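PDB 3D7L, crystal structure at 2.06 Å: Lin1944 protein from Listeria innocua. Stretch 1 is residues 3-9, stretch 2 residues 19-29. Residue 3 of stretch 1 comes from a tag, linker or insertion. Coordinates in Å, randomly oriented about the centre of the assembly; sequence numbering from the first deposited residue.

Stretch 1 (3-9) AMKILLI
Stretch 2 (19-29) VKERLEKKAEV

Stretch 2 meets the strand of stretch 1 twice, in two directions: its helix, 19-23, runs almost antiparallel to strand 5-9 (170° between axes, closest approach 10.4 Å), whereas its final residues return alongside the same strand in parallel. The reversal lies in the segment between, where K26 (phi/psi -119/-8) leads into the extended A27 (-157/160).

The parallel register pairs K5 with E28 (CA-CA 4.8 Å) and I6 with V29 (CA-CA 4.9 Å), with A27 nearest M4. E28 supplies both hydrogen bonds: its N donates to M4 O (3.0 Å, 143° at hydrogen), and its O accepts from I6 N (2.8 Å, 159°). One residue thus bonds to those flanking its partner, as a parallel bridge requires. CA-H...O contacts supplement them, from K5 CA to E28 O (3.5 Å) and from V29 CA to I6 O (3.4 Å). Phi/psi values are beta throughout: K5 -121/128, I6 -127/129, L8 -110/108, E28 -71/121, V29 -107/121.

K5 and E28 share one sheet face. K5 is all-t and E28 is t at chi1 and chi2, so both reach out extended; K5 NZ stays 4.3 Å from E28 OE1, beyond a salt bridge, while K5 CD comes within 3.4 Å of that oxygen.

I6 and V29 occupy the other face, towards the helix. I6 (m, t) brings CD1 to 3.5 Å from A27 CB and 4.1 Å from L23 CB, touching helix and returning segment with one methyl. L8 (t, p) sets CB 3.6 Å from V29 CG1 (V29 t), CD1 4.0 Å from V19 CG1 (V19 t), and CD2 3.5 Å from K20 CB. K20 (t, t, t, m) directs its end away, its NZ forming a 2.6 Å salt bridge with E24 OE1. M4, a selenomethionine, packs CB 3.6 Å from A27 CB. Together the stretches bury 502 Å².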

# COMPACT_ATOMS: atom_id res chain seq x y z
N ALA D 3 -1.76 -0.70 -34.90
CA ALA D 3 -2.30 0.65 -34.60
C ALA D 3 -2.74 0.72 -33.13
O ALA D 3 -3.81 0.23 -32.77
CB ALA D 3 -3.45 1.00 -35.51
N MSE D 4 -1.89 1.33 -32.31
CA MSE D 4 -2.09 1.42 -30.87
C MSE D 4 -3.06 2.53 -30.41
O MSE D 4 -3.01 3.67 -30.87
CB MSE D 4 -0.73 1.65 -30.21
CG MSE D 4 -0.60 1.07 -28.85
SE MSE D 4 0.07 -0.76 -29.01
CE MSE D 4 0.54 -0.95 -27.15
N LYS D 5 -3.93 2.18 -29.46
CA LYS D 5 -4.83 3.13 -28.83
C LYS D 5 -4.56 3.13 -27.32
O LYS D 5 -4.56 2.08 -26.69
CB LYS D 5 -6.28 2.73 -29.11
CG LYS D 5 -7.28 3.84 -28.92
CD LYS D 5 -8.61 3.50 -29.62
CE LYS D 5 -9.73 4.46 -29.18
NZ LYS D 5 -11.01 4.25 -29.94
N ILE D 6 -4.34 4.32 -26.75
CA ILE D 6 -3.97 4.46 -25.33
C ILE D 6 -4.89 5.43 -24.58
O ILE D 6 -5.11 6.57 -25.03
CB ILE D 6 -2.50 4.93 -25.19
CG1 ILE D 6 -1.53 3.95 -25.87
CG2 ILE D 6 -2.13 5.11 -23.72
CD1 ILE D 6 -0.13 4.49 -26.03
N LEU D 7 -5.41 4.98 -23.45
CA LEU D 7 -6.16 5.87 -22.56
C LEU D 7 -5.20 6.41 -21.52
O LEU D 7 -4.61 5.64 -20.72
CB LEU D 7 -7.33 5.14 -21.90
CG LEU D 7 -8.14 5.94 -20.87
CD1 LEU D 7 -8.90 7.11 -21.52
CD2 LEU D 7 -9.12 5.02 -20.09
N LEU D 8 -5.01 7.72 -21.54
CA LEU D 8 -4.08 8.36 -20.63
C LEU D 8 -4.86 9.18 -19.61
O LEU D 8 -5.44 10.23 -19.96
CB LEU D 8 -3.08 9.23 -21.40
CG LEU D 8 -2.12 10.15 -20.63
CD1 LEU D 8 -1.32 9.41 -19.55
CD2 LEU D 8 -1.18 10.86 -21.60
N ILE D 9 -4.89 8.69 -18.37
CA ILE D 9 -5.60 9.37 -17.28
C ILE D 9 -4.59 10.24 -16.55
O ILE D 9 -3.55 9.74 -16.11
CB ILE D 9 -6.29 8.36 -16.30
CG1 ILE D 9 -7.30 7.51 -17.07
CG2 ILE D 9 -7.06 9.10 -15.18
CD1 ILE D 9 -7.14 6.02 -16.89
N VAL D 19 4.13 12.56 -20.52
CA VAL D 19 3.80 11.21 -20.98
C VAL D 19 3.08 11.28 -22.31
O VAL D 19 3.50 10.63 -23.27
CB VAL D 19 3.02 10.37 -19.91
CG1 VAL D 19 2.57 9.01 -20.48
CG2 VAL D 19 3.91 10.13 -18.66
N LYS D 20 2.05 12.11 -22.38
CA LYS D 20 1.30 12.35 -23.60
C LYS D 20 2.24 12.67 -24.78
O LYS D 20 2.09 12.12 -25.87
CB LYS D 20 0.30 13.49 -23.39
CG LYS D 20 -0.76 13.67 -24.52
CD LYS D 20 -1.59 14.92 -24.24
CE LYS D 20 -2.56 15.25 -25.38
NZ LYS D 20 -1.83 15.71 -26.60
N GLU D 21 3.21 13.55 -24.55
CA GLU D 21 4.13 13.97 -25.59
C GLU D 21 4.92 12.84 -26.24
O GLU D 21 5.12 12.84 -27.46
CB GLU D 21 5.06 15.05 -25.08
CG GLU D 21 5.61 15.93 -26.18
CD GLU D 21 6.15 17.27 -25.69
OE1 GLU D 21 6.55 18.09 -26.55
OE2 GLU D 21 6.17 17.50 -24.46
N ARG D 22 5.41 11.91 -25.42
CA ARG D 22 6.09 10.72 -25.94
C ARG D 22 5.13 9.79 -26.66
O ARG D 22 5.34 9.49 -27.83
CB ARG D 22 6.83 9.96 -24.83
CG ARG D 22 8.11 10.61 -24.37
CD ARG D 22 9.13 9.59 -23.84
NE ARG D 22 9.79 8.88 -24.93
CZ ARG D 22 10.83 9.33 -25.62
NH1 ARG D 22 11.39 10.51 -25.34
NH2 ARG D 22 11.33 8.59 -26.60
N LEU D 23 4.08 9.34 -25.96
CA LEU D 23 3.14 8.32 -26.48
C LEU D 23 2.35 8.75 -27.73
O LEU D 23 2.00 7.91 -28.57
CB LEU D 23 2.20 7.84 -25.37
CG LEU D 23 2.81 7.37 -24.03
CD1 LEU D 23 1.73 6.83 -23.09
CD2 LEU D 23 3.90 6.33 -24.22
N GLU D 24 2.08 10.05 -27.84
CA GLU D 24 1.46 10.65 -29.02
C GLU D 24 2.13 10.30 -30.35
O GLU D 24 1.46 10.16 -31.36
CB GLU D 24 1.55 12.16 -28.93
CG GLU D 24 0.44 12.82 -28.26
CD GLU D 24 0.50 14.31 -28.44
OE1 GLU D 24 -0.56 14.86 -28.75
OE2 GLU D 24 1.60 14.92 -28.30
N LYS D 25 3.46 10.24 -30.34
CA LYS D 25 4.26 10.03 -31.54
C LYS D 25 4.03 8.63 -32.12
O LYS D 25 4.27 8.40 -33.31
CB LYS D 25 5.76 10.14 -31.22
CG LYS D 25 6.19 11.28 -30.34
CD LYS D 25 6.49 12.52 -31.15
CE LYS D 25 7.80 13.13 -30.69
NZ LYS D 25 7.61 13.88 -29.45
N LYS D 26 3.59 7.71 -31.26
CA LYS D 26 3.52 6.29 -31.59
C LYS D 26 2.11 5.67 -31.55
O LYS D 26 1.95 4.51 -31.92
CB LYS D 26 4.39 5.48 -30.62
CG LYS D 26 5.75 6.08 -30.27
CD LYS D 26 6.70 5.01 -29.78
CE LYS D 26 8.08 5.22 -30.38
NZ LYS D 26 9.01 4.21 -29.87
N ALA D 27 1.12 6.43 -31.07
CA ALA D 27 -0.24 5.92 -30.82
C ALA D 27 -1.31 7.02 -30.81
O ALA D 27 -1.00 8.20 -30.60
CB ALA D 27 -0.28 5.18 -29.49
N GLU D 28 -2.56 6.61 -31.00
CA GLU D 28 -3.70 7.45 -30.66
C GLU D 28 -3.82 7.54 -29.14
O GLU D 28 -3.97 6.53 -28.47
CB GLU D 28 -5.00 6.87 -31.25
CG GLU D 28 -6.27 7.70 -30.93
CD GLU D 28 -7.57 7.08 -31.50
OE1 GLU D 28 -7.55 5.88 -31.87
OE2 GLU D 28 -8.61 7.79 -31.57
N VAL D 29 -3.75 8.76 -28.60
CA VAL D 29 -3.94 8.96 -27.16
C VAL D 29 -5.30 9.60 -26.91
O VAL D 29 -5.59 10.69 -27.41
CB VAL D 29 -2.84 9.85 -26.52
CG1 VAL D 29 -3.05 9.98 -24.97
CG2 VAL D 29 -1.46 9.32 -26.83